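Uncharacterized protein (PDB 2B4W) is of unknown function but probably adopts a five-bladed beta-propeller fold, as in the related beta-fructosidase-like proteins, many of which act on carbohydrates. Local coordinates at residues V35-K40 / L307-M311; W79-Y85 / F95-V100; Y85-N90 / I135-Q139. One frame throughout, in Å; residues are numbered along the deposited sequence.

Contact 1: V35-K40 / L307-M311; sequences VPFSYK and LHFPM
Val35 and Leu307 reach toward each other tip to tip, and CG1 of Val35 stands 3.3 Å from CD1 of Leu307, closer than two methyl groups usually come. CG1 reaches this place because it lies between the backbone N and the carbonyl carbon of Val35 (chi1 64°). Two residues on, Phe37 meets the same leucine: its backbone puts CB 3.2 Å from Leu307 O and at the edge of the Phe309 ring, in that ring's plane. CG of Phe37, again between the backbone N and the carbonyl carbon, turns the phenyl so that it touches Phe309 at one corner, Phe37 CD2 to Phe309 CD2 at 3.8 Å, with the two ring planes steeply inclined at 75°. Ile86, Met93 and Pro119 pack around Phe37, so this is the buried side of the contact.

On the face with Ser38 and His308, the hydroxyl OG of Ser38 sits over one face of the imidazole, offset toward the rim, and Ser38 CB makes an off-centre CH-pi contact with the same ring. Between the two faces runs the backbone pairing: Ser38 N gives its hydrogen to Leu307 O at 2.9 Å, and Phe309 N gives one back to Ser38 O at 2.9 Å, nearly straight at 175°. Tyr39 then turns its ring edge to the chain, with CE1 3.6 Å from Pro310 O and in line with the ring plane, while its hydroxyl bonds to Asp120. Past it, the selenium of Met311, a selenomethionine, crosses the chain of Lys40 at CG, 3.9 Å away. Through the Ser38-His308 bridge the C-terminal tail thus adds a short, weakly bonded parallel strand beside the antiparallel hairpin of 37-39 and 42-50, which widens one sheet of the probable propeller.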
loop_
_atom_site.group_PDB
_atom_site.type_symbol
_atom_site.label_atom_id
_atom_site.label_comp_id
_atom_site.label_asym_id
_atom_site.label_seq_id
_atom_site.Cartn_x
_atom_site.Cartn_y
_atom_site.Cartn_z
ATOM N N VAL A 35 0.850 2.962 4.390
ATOM C CA VAL A 35 -0.148 2.837 5.478
ATOM C C VAL A 35 0.284 3.725 6.610
ATOM O O VAL A 35 1.491 3.948 6.818
ATOM C CB VAL A 35 -0.267 1.375 5.934
ATOM C CG1 VAL A 35 1.051 0.931 6.530
ATOM C CG2 VAL A 35 -1.378 1.239 6.947
ATOM N N PRO A 36 -0.576 4.329 7.415
ATOM C CA PRO A 36 -0.029 5.014 8.592
ATOM C C PRO A 36 0.736 4.089 9.527
ATOM O O PRO A 36 0.594 2.869 9.492
ATOM C CB PRO A 36 -1.302 5.530 9.296
ATOM C CG PRO A 36 -2.222 5.746 8.125
ATOM C CD PRO A 36 -2.033 4.481 7.318
ATOM N N PHE A 37 1.551 4.680 10.409
ATOM C CA PHE A 37 2.360 3.891 11.343
ATOM C C PHE A 37 2.553 4.768 12.575
ATOM O O PHE A 37 2.100 5.914 12.518
ATOM C CB PHE A 37 3.718 3.467 10.793
ATOM C CG PHE A 37 4.636 4.620 10.394
ATOM C CD1 PHE A 37 4.502 5.278 9.179
ATOM C CD2 PHE A 37 5.635 5.039 11.244
ATOM C CE1 PHE A 37 5.356 6.320 8.842
ATOM C CE2 PHE A 37 6.500 6.064 10.930
ATOM C CZ PHE A 37 6.363 6.710 9.709
ATOM N N SER A 38 3.191 4.273 13.622
ATOM C CA SER A 38 3.458 5.146 14.776
ATOM C C SER A 38 4.935 5.143 15.127
ATOM O O SER A 38 5.626 4.136 14.962
ATOM C CB SER A 38 2.606 4.692 15.974
ATOM O OG SER A 38 3.447 4.306 17.040
ATOM N N TYR A 39 5.432 6.272 15.607
ATOM C CA TYR A 39 6.825 6.430 15.985
ATOM C C TYR A 39 6.903 7.571 16.994
ATOM O O TYR A 39 6.173 8.550 16.833
ATOM C CB TYR A 39 7.656 6.679 14.742
ATOM C CG TYR A 39 9.145 6.810 14.887
ATOM C CD1 TYR A 39 9.910 5.739 15.331
ATOM C CD2 TYR A 39 9.802 7.999 14.571
ATOM C CE1 TYR A 39 11.289 5.825 15.471
ATOM C CE2 TYR A 39 11.170 8.095 14.712
ATOM C CZ TYR A 39 11.905 7.015 15.160
ATOM O OH TYR A 39 13.266 7.121 15.293
ATOM N N LYS A 40 7.729 7.412 18.015
ATOM C CA LYS A 40 7.953 8.439 19.033
ATOM C C LYS A 40 6.645 9.040 19.546
ATOM O O LYS A 40 6.506 10.241 19.812
ATOM C CB LYS A 40 8.867 9.549 18.505
ATOM C CG LYS A 40 10.367 9.305 18.564
ATOM C CD LYS A 40 11.153 10.398 17.842
ATOM C CE LYS A 40 12.649 10.285 18.071
ATOM N NZ LYS A 40 13.497 10.835 16.980
ATOM N N LEU A 307 2.380 -1.734 13.201
ATOM C CA LEU A 307 3.317 -0.797 12.574
ATOM C C LEU A 307 3.687 0.297 13.551
ATOM O O LEU A 307 3.798 1.481 13.282
ATOM C CB LEU A 307 2.718 -0.228 11.287
ATOM C CG LEU A 307 2.359 -1.358 10.303
ATOM C CD1 LEU A 307 1.406 -0.918 9.226
ATOM C CD2 LEU A 307 3.631 -1.923 9.690
ATOM N N HIS A 308 3.952 -0.171 14.771
ATOM C CA HIS A 308 4.481 0.712 15.802
ATOM C C HIS A 308 5.987 0.483 15.904
ATOM O O HIS A 308 6.370 -0.638 16.245
ATOM C CB HIS A 308 3.792 0.474 17.144
ATOM C CG HIS A 308 2.324 0.785 17.153
ATOM N ND1 HIS A 308 1.564 0.744 18.305
ATOM C CD2 HIS A 308 1.472 1.144 16.167
ATOM C CE1 HIS A 308 0.315 1.061 18.024
ATOM N NE2 HIS A 308 0.228 1.309 16.731
ATOM N N PHE A 309 6.775 1.516 15.608
ATOM C CA PHE A 309 8.219 1.379 15.517
ATOM C C PHE A 309 8.962 1.936 16.733
ATOM O O PHE A 309 8.713 3.063 17.150
ATOM C CB PHE A 309 8.766 2.039 14.224
ATOM C CG PHE A 309 8.302 1.273 12.991
ATOM C CD1 PHE A 309 8.960 0.132 12.576
ATOM C CD2 PHE A 309 7.194 1.688 12.275
ATOM C CE1 PHE A 309 8.511 -0.590 11.482
ATOM C CE2 PHE A 309 6.732 0.961 11.198
ATOM C CZ PHE A 309 7.398 -0.181 10.784
ATOM N N PRO A 310 9.879 1.114 17.239
ATOM C CA PRO A 310 10.718 1.474 18.379
ATOM C C PRO A 310 11.733 2.521 17.963
ATOM O O PRO A 310 12.169 2.582 16.814
ATOM C CB PRO A 310 11.408 0.175 18.755
ATOM C CG PRO A 310 11.314 -0.745 17.589
ATOM C CD PRO A 310 10.217 -0.231 16.727
HETATM N N MSE A 311 12.144 3.419 18.859
HETATM C CA MSE A 311 13.171 4.365 18.375
HETATM C C MSE A 311 14.566 3.824 18.636
HETATM O O MSE A 311 14.760 2.605 18.757
HETATM C CB MSE A 311 12.962 5.756 18.979
HETATM C CG MSE A 311 12.863 5.794 20.484
HETATM SE SE MSE A 311 12.561 7.537 21.260
HETATM C CE MSE A 311 11.058 6.940 22.271
HETATM O O HOH W 1 5.507 3.197 18.013
HETATM O O HOH W 2 9.316 4.978 18.687
#

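Contact 2: W79-Y85 / F95-V100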
loop_
_atom_site.group_PDB
_atom_site.type_symbol
_atom_site.label_atom_id
_atom_site.label_comp_id
_atom_site.label_asym_id
_atom_site.label_seq_id
_atom_site.Cartn_x
_atom_site.Cartn_y
_atom_site.Cartn_z
ATOM N N TRP A 79 12.645 11.778 -0.014
ATOM C CA TRP A 79 13.181 10.668 -0.789
ATOM C C TRP A 79 12.729 10.851 -2.236
ATOM O O TRP A 79 11.609 11.302 -2.471
ATOM C CB TRP A 79 12.748 9.313 -0.218
ATOM C CG TRP A 79 13.159 9.129 1.216
ATOM C CD1 TRP A 79 14.264 8.435 1.638
ATOM C CD2 TRP A 79 12.524 9.615 2.410
ATOM N NE1 TRP A 79 14.347 8.468 3.003
ATOM C CE2 TRP A 79 13.292 9.181 3.511
ATOM C CE3 TRP A 79 11.381 10.374 2.669
ATOM C CZ2 TRP A 79 12.935 9.488 4.820
ATOM C CZ3 TRP A 79 11.009 10.688 3.960
ATOM C CH2 TRP A 79 11.803 10.235 5.027
ATOM N N GLU A 80 13.601 10.527 -3.191
ATOM C CA GLU A 80 13.300 10.654 -4.606
ATOM C C GLU A 80 12.604 9.394 -5.104
ATOM O O GLU A 80 13.213 8.590 -5.803
ATOM C CB GLU A 80 14.540 10.855 -5.489
ATOM C CG GLU A 80 15.407 11.988 -4.995
ATOM C CD GLU A 80 14.714 13.331 -5.075
ATOM O OE1 GLU A 80 14.098 13.608 -6.122
ATOM O OE2 GLU A 80 14.780 14.092 -4.084
ATOM N N LEU A 81 11.349 9.251 -4.702
ATOM C CA LEU A 81 10.553 8.102 -5.063
ATOM C C LEU A 81 9.086 8.488 -5.214
ATOM O O LEU A 81 8.711 9.566 -4.772
ATOM C CB LEU A 81 10.674 6.999 -3.988
ATOM C CG LEU A 81 12.049 6.572 -3.509
ATOM C CD1 LEU A 81 12.011 6.001 -2.097
ATOM C CD2 LEU A 81 12.670 5.559 -4.469
ATOM N N GLU A 82 8.318 7.575 -5.793
ATOM C CA GLU A 82 6.882 7.507 -5.867
ATOM C C GLU A 82 6.318 6.394 -4.971
ATOM O O GLU A 82 7.041 5.462 -4.621
ATOM C CB GLU A 82 6.394 7.227 -7.303
ATOM C CG GLU A 82 7.107 8.055 -8.362
ATOM C CD GLU A 82 6.587 7.805 -9.762
ATOM O OE1 GLU A 82 6.076 6.695 -10.042
ATOM O OE2 GLU A 82 6.698 8.742 -10.577
ATOM N N ASP A 83 5.035 6.476 -4.651
ATOM C CA ASP A 83 4.271 5.425 -3.987
ATOM C C ASP A 83 5.013 4.748 -2.839
ATOM O O ASP A 83 5.402 3.582 -2.978
ATOM C CB ASP A 83 3.896 4.335 -4.981
ATOM C CG ASP A 83 3.138 4.900 -6.168
ATOM O OD1 ASP A 83 2.687 6.053 -6.035
ATOM O OD2 ASP A 83 3.023 4.189 -7.183
ATOM N N PRO A 84 5.205 5.464 -1.743
ATOM C CA PRO A 84 5.958 4.874 -0.624
ATOM C C PRO A 84 5.163 3.765 0.076
ATOM O O PRO A 84 3.944 3.673 -0.036
ATOM C CB PRO A 84 6.187 6.055 0.296
ATOM C CG PRO A 84 5.132 7.041 -0.048
ATOM C CD PRO A 84 4.714 6.826 -1.464
ATOM N N TYR A 85 5.851 2.877 0.781
ATOM C CA TYR A 85 5.271 1.696 1.413
ATOM C C TYR A 85 6.183 1.157 2.513
ATOM O O TYR A 85 7.402 1.250 2.443
ATOM C CB TYR A 85 4.955 0.558 0.458
ATOM C CG TYR A 85 6.046 -0.007 -0.399
ATOM C CD1 TYR A 85 6.348 0.646 -1.596
ATOM C CD2 TYR A 85 6.766 -1.146 -0.062
ATOM C CE1 TYR A 85 7.347 0.153 -2.418
ATOM C CE2 TYR A 85 7.765 -1.633 -0.885
ATOM C CZ TYR A 85 8.048 -0.974 -2.064
ATOM O OH TYR A 85 9.030 -1.412 -2.920
ATOM N N PHE A 95 11.363 0.206 4.463
ATOM C CA PHE A 95 10.723 1.275 3.706
ATOM C C PHE A 95 11.114 1.160 2.231
ATOM O O PHE A 95 12.270 0.882 1.924
ATOM C CB PHE A 95 11.108 2.626 4.245
ATOM C CG PHE A 95 10.827 3.832 3.357
ATOM C CD1 PHE A 95 9.589 4.454 3.369
ATOM C CD2 PHE A 95 11.796 4.368 2.525
ATOM C CE1 PHE A 95 9.341 5.579 2.588
ATOM C CE2 PHE A 95 11.567 5.487 1.748
ATOM C CZ PHE A 95 10.334 6.113 1.790
ATOM N N GLY A 96 10.137 1.378 1.366
ATOM C CA GLY A 96 10.383 1.302 -0.057
ATOM C C GLY A 96 9.571 2.299 -0.838
ATOM O O GLY A 96 8.610 2.965 -0.445
ATOM N N GLY A 97 9.985 2.416 -2.085
ATOM C CA GLY A 97 9.339 3.336 -2.999
ATOM C C GLY A 97 9.838 3.018 -4.409
ATOM O O GLY A 97 10.802 2.255 -4.503
ATOM N N THR A 98 9.145 3.609 -5.369
ATOM C CA THR A 98 9.521 3.479 -6.771
ATOM C C THR A 98 10.549 4.540 -7.149
ATOM O O THR A 98 10.250 5.728 -6.976
ATOM C CB THR A 98 8.354 3.645 -7.760
ATOM O OG1 THR A 98 7.340 2.687 -7.464
ATOM C CG2 THR A 98 8.868 3.386 -9.183
ATOM N N ARG A 99 11.676 4.062 -7.635
ATOM C CA ARG A 99 12.755 4.912 -8.135
ATOM C C ARG A 99 12.709 4.951 -9.670
ATOM O O ARG A 99 12.689 3.933 -10.360
ATOM C CB ARG A 99 14.118 4.438 -7.636
ATOM C CG ARG A 99 15.285 5.326 -8.062
ATOM C CD ARG A 99 15.558 6.355 -6.979
ATOM N NE ARG A 99 16.921 6.859 -6.991
ATOM C CZ ARG A 99 17.539 7.417 -5.955
ATOM N NH1 ARG A 99 16.933 7.564 -4.780
ATOM N NH2 ARG A 99 18.791 7.839 -6.100
ATOM N N VAL A 100 12.667 6.157 -10.226
ATOM C CA VAL A 100 12.473 6.396 -11.646
ATOM C C VAL A 100 13.699 7.048 -12.289
ATOM O O VAL A 100 14.039 8.156 -11.878
ATOM C CB VAL A 100 11.252 7.318 -11.864
ATOM C CG1 VAL A 100 11.134 7.738 -13.325
ATOM C CG2 VAL A 100 9.990 6.626 -11.362
HETATM O O HOH W 3 12.728 8.757 -8.519
HETATM O O HOH W 4 5.184 3.996 -8.886
#
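Trp79 offers one face of its indole to the edge of Phe95, an edge-to-face pair in which the centroid of the five-membered ring and that of the phenyl ring are 5.0 Å apart, with planes at 52°. Leu81 and Phe95 reach toward each other from opposite directions, CD1 of Leu81 3.9 Å from Phe95 CE2, and CB of Pro84 meets the ring at CE1. Phe95 can enter this group because its CG is anti to the backbone N (chi1 164°), which swings the ring back toward segment 79-85.

Across the strands, Tyr85 lays one ring face on the backbone of Gly96, and Gly96 CA stands 4.0 Å from the ring centroid, almost on its normal. Glu82 and Thr98 form one antiparallel hydrogen-bonded pair and Tyr85 and Gly96 another. The register slips by one residue between them, a beta bulge at the corner made by Asp83. There the carboxylate of Asp83 forms a salt bridge with Arg48, and one water lies within hydrogen-bonding reach of Glu82 OE1, Asp83 OD2 and Thr98 OG1. The chemistry is therefore divided: an apolar group of two aromatic rings, a leucine and a proline holds one side of the hairpin, and charge and water gather at its bulge.

Contact 3: Y85-N90 / I135-Q139; sequences YIAKIN and IRVLQ
The guanidinium of Arg136 lies flat on the phenol of Tyr85, their planes only 3° apart and their centres at 3.5 Å, a cation-pi stack on the ring face opposite the one that Gly96 lies against. NH1 stands above the middle of the ring, while NE lies over CG and CZ over the CG-CD1 bond. Arg136 gets there by a bend at its second torsion (chi2 -50°), which folds the chain away from its own strand and over the phenol. Two further bonds fix the rotation of the group: NH1 gives a hydrogen to Ile135 O at 2.9 Å, leaving in the guanidinium plane but reaching that oxygen from above its carbonyl plane, and NE bonds to Asn193 O. Ile135 O is also pressed against the tyrosine, 3.1 Å from CE2.

Strands 85-89 and 136-139 run roughly parallel, each at the margin of a different antiparallel sheet and without backbone bonds between them. Such a side-by-side arrangement of edge strands from neighbouring sheets is consistent with adjacent blades of a beta-propeller. Apolar groups fill the middle of the interface, where CG2 of Val137 is 3.9 Å from Ala87 CB and also meets CD1 of Ile89.

At the far end two amides are turned well away from coplanarity. Asn90 N gives its hydrogen to Gln139 OE1 at 2.9 Å, practically straight at 177°, and NE2 of Gln139 answers with a bond to Asn90 OD1 at 3.1 Å that arrives from above that carbonyl's plane; NE2 has a second partner in Gly143 O. Lys88 O receives hydrogens from two waters: one donates also to Gln139 OE1, and the other accepts the hydrogen of Gln139 N, bridging polar backbone groups that do not pair directly.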
loop_
_atom_site.group_PDB
_atom_site.type_symbol
_atom_site.label_atom_id
_atom_site.label_comp_id
_atom_site.label_asym_id
_atom_site.label_seq_id
_atom_site.Cartn_x
_atom_site.Cartn_y
_atom_site.Cartn_z
ATOM N N TYR A 85 5.851 2.877 0.781
ATOM C CA TYR A 85 5.271 1.696 1.413
ATOM C C TYR A 85 6.183 1.157 2.513
ATOM O O TYR A 85 7.402 1.250 2.443
ATOM C CB TYR A 85 4.955 0.558 0.458
ATOM C CG TYR A 85 6.046 -0.007 -0.399
ATOM C CD1 TYR A 85 6.348 0.646 -1.596
ATOM C CD2 TYR A 85 6.766 -1.146 -0.062
ATOM C CE1 TYR A 85 7.347 0.153 -2.418
ATOM C CE2 TYR A 85 7.765 -1.633 -0.885
ATOM C CZ TYR A 85 8.048 -0.974 -2.064
ATOM O OH TYR A 85 9.030 -1.412 -2.920
ATOM N N ILE A 86 5.543 0.584 3.537
ATOM C CA ILE A 86 6.309 0.189 4.709
ATOM C C ILE A 86 5.928 -1.215 5.178
ATOM O O ILE A 86 4.878 -1.760 4.869
ATOM C CB ILE A 86 6.130 1.118 5.930
ATOM C CG1 ILE A 86 4.664 1.290 6.360
ATOM C CG2 ILE A 86 6.798 2.464 5.742
ATOM C CD1 ILE A 86 4.543 2.065 7.669
ATOM N N ALA A 87 6.858 -1.752 5.962
ATOM C CA ALA A 87 6.656 -3.028 6.634
ATOM C C ALA A 87 7.546 -3.058 7.867
ATOM O O ALA A 87 8.526 -2.319 7.923
ATOM C CB ALA A 87 6.911 -4.206 5.728
ATOM N N LYS A 88 7.154 -3.889 8.831
ATOM C CA LYS A 88 7.991 -4.156 9.996
ATOM C C LYS A 88 8.521 -5.584 9.915
ATOM O O LYS A 88 7.773 -6.551 9.850
ATOM C CB LYS A 88 7.242 -3.913 11.297
ATOM C CG LYS A 88 7.980 -4.106 12.602
ATOM C CD LYS A 88 7.020 -4.032 13.806
ATOM C CE LYS A 88 6.637 -5.419 14.265
ATOM N NZ LYS A 88 5.560 -5.420 15.307
ATOM N N ILE A 89 9.854 -5.669 9.904
ATOM C CA ILE A 89 10.513 -6.978 9.973
ATOM C C ILE A 89 11.572 -6.898 11.067
ATOM O O ILE A 89 12.405 -5.990 11.115
ATOM C CB ILE A 89 11.039 -7.435 8.614
ATOM C CG1 ILE A 89 9.940 -7.476 7.539
ATOM C CG2 ILE A 89 11.694 -8.807 8.670
ATOM C CD1 ILE A 89 9.730 -6.160 6.834
ATOM N N ASN A 90 11.483 -7.846 11.990
ATOM C CA ASN A 90 12.317 -7.870 13.193
ATOM C C ASN A 90 12.517 -6.520 13.860
ATOM O O ASN A 90 13.625 -6.005 14.066
ATOM C CB ASN A 90 13.696 -8.472 12.873
ATOM C CG ASN A 90 13.541 -9.931 12.491
ATOM O OD1 ASN A 90 12.758 -10.630 13.125
ATOM N ND2 ASN A 90 14.266 -10.360 11.469
ATOM N N ILE A 135 6.178 -4.278 -5.492
ATOM C CA ILE A 135 6.828 -5.309 -4.700
ATOM C C ILE A 135 6.677 -5.008 -3.202
ATOM O O ILE A 135 6.952 -3.870 -2.802
ATOM C CB ILE A 135 8.336 -5.454 -4.994
ATOM C CG1 ILE A 135 8.680 -5.709 -6.463
ATOM C CG2 ILE A 135 8.928 -6.538 -4.072
ATOM C CD1 ILE A 135 9.942 -5.058 -6.999
ATOM N N ARG A 136 6.233 -6.002 -2.439
ATOM C CA ARG A 136 5.881 -5.903 -1.036
ATOM C C ARG A 136 6.346 -7.098 -0.212
ATOM O O ARG A 136 6.481 -8.234 -0.665
ATOM C CB ARG A 136 4.366 -5.817 -0.807
ATOM C CG ARG A 136 3.652 -4.621 -1.385
ATOM C CD ARG A 136 4.356 -3.332 -1.002
ATOM N NE ARG A 136 3.700 -2.128 -1.499
ATOM C CZ ARG A 136 4.009 -1.451 -2.593
ATOM N NH1 ARG A 136 4.994 -1.804 -3.411
ATOM N NH2 ARG A 136 3.321 -0.367 -2.912
ATOM N N VAL A 137 6.575 -6.808 1.080
ATOM C CA VAL A 137 7.024 -7.874 1.968
ATOM C C VAL A 137 6.279 -7.832 3.292
ATOM O O VAL A 137 5.647 -6.823 3.593
ATOM C CB VAL A 137 8.524 -7.757 2.300
ATOM C CG1 VAL A 137 9.349 -7.655 1.024
ATOM C CG2 VAL A 137 8.822 -6.546 3.191
ATOM N N LEU A 138 6.460 -8.926 4.011
ATOM C CA LEU A 138 6.107 -9.060 5.405
ATOM C C LEU A 138 6.873 -10.212 6.071
ATOM O O LEU A 138 7.413 -11.111 5.457
ATOM C CB LEU A 138 4.624 -9.282 5.647
ATOM C CG LEU A 138 3.801 -10.515 5.340
ATOM C CD1 LEU A 138 4.000 -11.786 6.120
ATOM C CD2 LEU A 138 2.331 -10.139 5.664
ATOM N N GLN A 139 6.809 -10.156 7.400
ATOM C CA GLN A 139 7.309 -11.240 8.236
ATOM C C GLN A 139 6.221 -12.277 8.500
ATOM O O GLN A 139 5.137 -11.878 8.959
ATOM C CB GLN A 139 7.792 -10.652 9.567
ATOM C CG GLN A 139 8.423 -11.735 10.462
ATOM C CD GLN A 139 9.655 -11.114 11.105
ATOM O OE1 GLN A 139 9.553 -9.957 11.501
ATOM N NE2 GLN A 139 10.744 -11.862 11.174
HETATM O O HOH W 5 7.392 -7.928 12.248
HETATM O O HOH W 6 5.582 -7.619 8.504
#

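In the fold
Strand 84-89 connects the three contacts. Contact 2 joins it to 92-100 in the same antiparallel sheet, contact 3 sets its other margin beside the next sheet, and residues of contact 1 pack on it, Phe37 and Val35 against Ile86, and Phe309 against Lys88. Tyr85 belongs to contacts 2 and 3, whose centres lie 14 Å apart; contact 1 is 13 Å from contact 3 and 18 Å from contact 2, centre to centre. Along the chain, 35-40 and 307-311 bracket the segments of the other two contacts, which alternate. Neighbouring sheets and the distant C-terminal tail are thereby tied together, consistent with the closed ring of blades of the probable propeller.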